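Local coordinates for protein 3,6-diketocamphane 1,6 monooxygenase (Pseudomonas putida, PDB 4UWM) that oxygenates a diketone of (-)-camphor breakdown to a lactone, as a homodimeric Baeyer-Villiger monooxygenase that uses reduced FMN and molecular oxygen, at residues 42-46 and 57-61; 65-71 and 98-102. All coordinates share one frame; numbering follows the deposited sequence.

Interaction 1: residues 42-46 and 57-61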
loop_
_atom_site.group_PDB
_atom_site.type_symbol
_atom_site.label_atom_id
_atom_site.label_comp_id
_atom_site.label_asym_id
_atom_site.label_seq_id
_atom_site.Cartn_x
_atom_site.Cartn_y
_atom_site.Cartn_z
ATOM N N MET A 42 8.160 0.610 13.781
ATOM C CA MET A 42 8.289 -0.591 12.954
ATOM C C MET A 42 6.911 -1.255 12.859
ATOM O O MET A 42 6.212 -1.369 13.876
ATOM C CB MET A 42 9.290 -1.570 13.587
ATOM C CG MET A 42 10.741 -1.060 13.565
ATOM S SD MET A 42 11.866 -2.217 14.378
ATOM C CE MET A 42 13.392 -1.252 14.395
ATOM N N ILE A 43 6.522 -1.698 11.655
ATOM C CA ILE A 43 5.214 -2.366 11.463
ATOM C C ILE A 43 5.420 -3.673 10.745
ATOM O O ILE A 43 5.983 -3.686 9.642
ATOM C CB ILE A 43 4.212 -1.458 10.714
ATOM C CG1 ILE A 43 4.127 -0.109 11.431
ATOM C CG2 ILE A 43 2.833 -2.140 10.589
ATOM C CD1 ILE A 43 3.534 1.036 10.654
ATOM N N SER A 44 4.969 -4.763 11.357
ATOM C CA SER A 44 5.207 -6.100 10.817
ATOM C C SER A 44 4.206 -6.514 9.728
ATOM O O SER A 44 3.228 -5.823 9.480
ATOM C CB SER A 44 5.268 -7.153 11.926
ATOM O OG SER A 44 6.291 -6.835 12.857
ATOM N N GLU A 45 4.484 -7.660 9.108
ATOM C CA GLU A 45 3.729 -8.183 7.969
ATOM C C GLU A 45 3.446 -9.672 8.123
ATOM O O GLU A 45 4.386 -10.487 8.245
ATOM C CB GLU A 45 4.530 -7.911 6.670
ATOM C CG GLU A 45 3.938 -8.500 5.381
ATOM C CD GLU A 45 4.786 -8.127 4.156
ATOM O OE1 GLU A 45 4.975 -6.922 3.915
ATOM O OE2 GLU A 45 5.294 -9.031 3.454
ATOM N N HIS A 46 2.159 -10.033 8.127
ATOM C CA HIS A 46 1.728 -11.433 8.196
ATOM C C HIS A 46 0.445 -11.571 7.394
ATOM O O HIS A 46 -0.442 -10.735 7.540
ATOM C CB HIS A 46 1.407 -11.863 9.632
ATOM C CG HIS A 46 2.521 -11.653 10.610
ATOM N ND1 HIS A 46 2.868 -10.404 11.097
ATOM C CD2 HIS A 46 3.329 -12.544 11.242
ATOM C CE1 HIS A 46 3.860 -10.539 11.967
ATOM N NE2 HIS A 46 4.166 -11.825 12.057
ATOM N N PRO A 57 2.018 -3.626 5.760
ATOM C CA PRO A 57 2.431 -2.528 6.631
ATOM C C PRO A 57 2.581 -1.208 5.879
ATOM O O PRO A 57 2.393 -0.155 6.481
ATOM C CB PRO A 57 3.791 -3.004 7.189
ATOM C CG PRO A 57 4.231 -4.131 6.266
ATOM C CD PRO A 57 2.931 -4.785 5.874
ATOM N N GLU A 58 2.889 -1.263 4.577
ATOM C CA GLU A 58 3.075 -0.036 3.795
ATOM C C GLU A 58 1.789 0.810 3.704
ATOM O O GLU A 58 1.863 2.054 3.558
ATOM C CB GLU A 58 3.665 -0.360 2.389
ATOM C CG GLU A 58 2.675 -1.009 1.412
ATOM C CD GLU A 58 2.493 -2.513 1.562
ATOM O OE1 GLU A 58 2.999 -3.133 2.534
ATOM O OE2 GLU A 58 1.867 -3.119 0.660
ATOM N N LEU A 59 0.609 0.163 3.771
ATOM C CA LEU A 59 -0.657 0.917 3.766
ATOM C C LEU A 59 -0.791 1.811 5.001
ATOM O O LEU A 59 -1.219 2.980 4.905
ATOM C CB LEU A 59 -1.887 -0.009 3.658
ATOM C CG LEU A 59 -2.069 -0.890 2.419
ATOM C CD1 LEU A 59 -3.491 -1.451 2.347
ATOM C CD2 LEU A 59 -1.767 -0.165 1.146
ATOM N N LEU A 60 -0.409 1.269 6.143
ATOM C CA LEU A 60 -0.491 2.011 7.393
ATOM C C LEU A 60 0.559 3.125 7.413
ATOM O O LEU A 60 0.275 4.256 7.810
ATOM C CB LEU A 60 -0.289 1.057 8.563
ATOM C CG LEU A 60 -0.218 1.675 9.964
ATOM C CD1 LEU A 60 -1.426 2.576 10.234
ATOM C CD2 LEU A 60 -0.089 0.567 10.992
ATOM N N ILE A 61 1.767 2.807 6.944
ATOM C CA ILE A 61 2.837 3.816 6.845
ATOM C C ILE A 61 2.387 4.980 5.959
ATOM O O ILE A 61 2.513 6.154 6.335
ATOM C CB ILE A 61 4.143 3.210 6.290
ATOM C CG1 ILE A 61 4.732 2.185 7.263
ATOM C CG2 ILE A 61 5.143 4.327 5.983
ATOM C CD1 ILE A 61 5.916 1.355 6.742
HETATM O O HOH W 1 3.540 -5.755 1.980
#
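Ile-43 reaches from the end of its strand onto helix 57-65, and its two branches find different partners. The CG2 methyl, anti to the backbone N, meets the CB-CA edge of Pro-57, 3.6 Å from Pro-57 CB; the two side chains run past each other in opposite directions. The longer branch carries CD1 farther along the helix, between Leu-60 and Ile-61. Leu-60 crosses it at about a right angle and meets CD1 with its CD2 methyl at 3.7 Å, while Ile-61 passes in the opposite direction and touches CD1 with CG1 at 3.8 Å. Behind Leu-60, Phe-23 and Ile-27 of helix 19-35 continue the apolar layer.

This is the strand-to-helix packing of a beta-alpha-beta unit, strand 40-43, helix 57-65 and strand 72-79, in the TIM-barrel fold of the bacterial luciferase family. In the residue after the strand, Ser-44, CB points away from the helix, and OG hydrogen-bonds to FMN O4 and to Met-76 O. Consecutive residues thus serve the helix packing (Ile-43) and the flavin (Ser-44).

Glu-45 turns back toward the helix. With CG anti to the backbone N (chi1 175°) and the chain extended beyond it, the side chain crosses the CD-CG edge of the proline obliquely, Glu-45 CB and OE1 both close to Pro-57 CD, OE1 at 3.5 Å. Beyond the ring stands a second acid: OE1 of Glu-45 and OE1 of Glu-58 are 4.5 Å apart, a pairing likely to be unfavourable if both are charged. A water bridges the two, 2.7 Å from Glu-45 OE1 and from Glu-58 OE1. Glu-45 is also held by His-78 ND1 at OE1 and by the Leu-79 amide at OE2, whereas Glu-58 OE2 takes a hydrogen bond from Asn-56 ND2.

Interaction 2: residues 65-71 and 98-102; sequences ALQTKNI and ILEGR
Arg-102 sends its guanidinium into the bend of 65-71, where three hydrogen bonds grip it along its rim. NH2 donates to the carbonyl O of Ala-65 at 2.8 Å, with the acceptor practically in the guanidinium plane. NH1 serves two acceptors: Thr-68 OG1 at 3.0 Å, by a nearly straight bond (167°) close to that plane, and the carbonyl O of Ile-71 at 2.9 Å, by a more bent one from an acceptor tilted 25° out of it. The bend at chi3 (-74°) turns the end of the arginine toward these acceptors, and with partners on both terminal nitrogens the group is held against rotation. Thr-68 OG1 also bonds to the carbonyl of Ala-64. With an alanine here instead of Arg-102, Ala-65 O, Thr-68 OG1 and Ile-71 O would probably lose their arginine donors, and the bend of 65-71 would be less firmly held.

Van der Waals contacts reach both faces of the same group. Leu-99 CD2 lies over one face and Lys-69 C over the opposite one, both offset toward the rim. Lys-69 O also approaches Arg-102 CD at 3.3 Å.

The apolar part is small. Leu-99 CD2 packs on Ala-65 CB at 3.6 Å, and the CG2 methyl of Ile-98, in the conformer described, makes looser contacts with Ala-65 CB and Leu-66 CD2.

Two turns shape the backbones: type I over Ala-65 to Thr-68, and type I' over Leu-99 to Arg-102, overlapping the Schellman motif at Glu-100 that closes helix 85-98. The contact thus joins the loop from helix 57-65 into strand 72-79 to the loop from helix 85-98 toward strand 105-108; Asp-34 of helix 19-35 accepts backbone amides of the first loop, and Phe-73 of strand 72-79 touches Thr-68, Leu-99 and Arg-102.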
loop_
_atom_site.group_PDB
_atom_site.type_symbol
_atom_site.label_atom_id
_atom_site.label_comp_id
_atom_site.label_asym_id
_atom_site.label_seq_id
_atom_site.Cartn_x
_atom_site.Cartn_y
_atom_site.Cartn_z
ATOM N N ALA A 65 1.758 8.922 7.042
ATOM C CA ALA A 65 2.883 9.718 6.530
ATOM C C ALA A 65 2.691 11.234 6.674
ATOM O O ALA A 65 3.562 11.923 7.223
ATOM C CB ALA A 65 3.186 9.355 5.072
ATOM N N LEU A 66 1.569 11.750 6.182
ATOM C CA LEU A 66 1.364 13.192 6.202
ATOM C C LEU A 66 0.747 13.635 7.530
ATOM O O LEU A 66 0.481 14.803 7.698
ATOM C CB LEU A 66 0.534 13.680 4.999
ATOM C CG LEU A 66 1.030 13.312 3.569
ATOM C CD1 LEU A 66 0.314 14.088 2.480
ATOM C CD2 LEU A 66 2.526 13.496 3.399
ATOM N N GLN A 67 0.546 12.693 8.455
ATOM C CA GLN A 67 -0.033 13.013 9.766
ATOM C C GLN A 67 1.038 13.120 10.837
ATOM O O GLN A 67 0.736 13.334 12.006
ATOM C CB GLN A 67 -1.071 11.962 10.185
ATOM C CG GLN A 67 -2.292 11.908 9.282
ATOM C CD GLN A 67 -3.430 11.105 9.870
ATOM O OE1 GLN A 67 -3.785 11.262 11.046
ATOM N NE2 GLN A 67 -4.028 10.246 9.051
ATOM N N THR A 68 2.291 12.983 10.439
ATOM C CA THR A 68 3.392 12.972 11.381
ATOM C C THR A 68 4.491 13.849 10.812
ATOM O O THR A 68 4.511 14.093 9.587
ATOM C CB THR A 68 3.936 11.542 11.598
ATOM O OG1 THR A 68 4.235 10.946 10.331
ATOM C CG2 THR A 68 2.911 10.651 12.323
ATOM N N LYS A 69 5.410 14.281 11.683
ATOM C CA LYS A 69 6.463 15.225 11.310
ATOM C C LYS A 69 7.863 14.625 11.357
ATOM O O LYS A 69 8.645 14.805 10.439
ATOM C CB LYS A 69 6.403 16.478 12.203
ATOM C CG LYS A 69 5.466 17.576 11.705
ATOM C CD LYS A 69 4.299 17.834 12.648
ATOM C CE LYS A 69 3.066 17.017 12.299
ATOM N NZ LYS A 69 1.903 17.415 13.140
ATOM N N ASN A 70 8.179 13.917 12.433
ATOM C CA ASN A 70 9.536 13.445 12.643
ATOM C C ASN A 70 9.771 11.957 12.665
ATOM O O ASN A 70 10.864 11.516 12.333
ATOM C CB ASN A 70 10.089 14.012 13.965
ATOM C CG ASN A 70 9.932 15.513 14.054
ATOM O OD1 ASN A 70 10.361 16.249 13.172
ATOM N ND2 ASN A 70 9.288 15.967 15.102
ATOM N N ILE A 71 8.792 11.189 13.130
ATOM C CA ILE A 71 9.001 9.765 13.338
ATOM C C ILE A 71 9.375 9.106 11.999
ATOM O O ILE A 71 8.896 9.530 10.949
ATOM C CB ILE A 71 7.747 9.115 13.996
ATOM C CG1 ILE A 71 8.082 7.763 14.625
ATOM C CG2 ILE A 71 6.548 9.112 13.034
ATOM C CD1 ILE A 71 7.057 7.314 15.658
ATOM N N ILE A 98 7.743 9.899 -0.410
ATOM C CA ILE A 98 6.588 10.562 0.219
ATOM C C ILE A 98 6.969 11.004 1.638
ATOM O O ILE A 98 6.591 12.093 2.069
ATOM C CB ILE A 98 5.339 9.625 0.277
ATOM C CG1 ILE A 98 4.837 9.296 -1.140
ATOM C CG2 ILE A 98 4.212 10.256 1.082
ATOM C CD1 ILE A 98 3.828 8.156 -1.195
ATOM N N LEU A 99 7.718 10.154 2.332
ATOM C CA LEU A 99 8.176 10.396 3.696
ATOM C C LEU A 99 9.437 11.298 3.772
ATOM O O LEU A 99 9.943 11.561 4.857
ATOM C CB LEU A 99 8.516 9.054 4.328
ATOM C CG LEU A 99 7.275 8.255 4.739
ATOM C CD1 LEU A 99 7.638 6.802 4.965
ATOM C CD2 LEU A 99 6.647 8.870 5.992
ATOM N N GLU A 100 9.959 11.709 2.624
ATOM C CA GLU A 100 11.196 12.497 2.575
ATOM C C GLU A 100 12.323 11.833 3.367
ATOM O O GLU A 100 13.052 12.487 4.097
ATOM C CB GLU A 100 10.922 13.934 3.026
ATOM C CG GLU A 100 9.911 14.585 2.106
ATOM C CD GLU A 100 9.494 15.977 2.515
ATOM O OE1 GLU A 100 9.307 16.240 3.717
ATOM O OE2 GLU A 100 9.311 16.807 1.614
ATOM N N GLY A 101 12.431 10.515 3.219
ATOM C CA GLY A 101 13.498 9.729 3.829
ATOM C C GLY A 101 13.323 9.331 5.282
ATOM O O GLY A 101 14.222 8.704 5.850
ATOM N N ARG A 102 12.177 9.672 5.889
ATOM C CA ARG A 102 11.842 9.180 7.233
ATOM C C ARG A 102 11.389 7.746 7.115
ATOM O O ARG A 102 10.238 7.428 7.461
ATOM C CB ARG A 102 10.705 9.991 7.876
ATOM C CG ARG A 102 10.955 11.483 8.036
ATOM C CD ARG A 102 9.810 12.167 8.770
ATOM N NE ARG A 102 8.585 12.336 7.989
ATOM C CZ ARG A 102 7.361 11.952 8.375
ATOM N NH1 ARG A 102 7.152 11.346 9.549
ATOM N NH2 ARG A 102 6.331 12.212 7.596
#

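How the interactions relate
Helix 57-65 connects the two contacts: interaction 1 uses residues 57-61, and interaction 2 begins at Ala-65, near its far end. Their centres lie 15 Å apart, and they meet directly where Ile-61 CG2 packs on Leu-99 CD1 at 3.7 Å. Along the chain they come in series, interaction 1 closing before interaction 2 opens. Both lie in adjacent beta-alpha units of the same parallel barrel. Interaction 1 sits where strand 40-43 ends, beside the FMN pocket; interaction 2 ties together the loops that lead back into strands 72-79 and 105-108, away from the annotated sites. Both also touch the second subunit, so this part of the barrel borders the dimer partner.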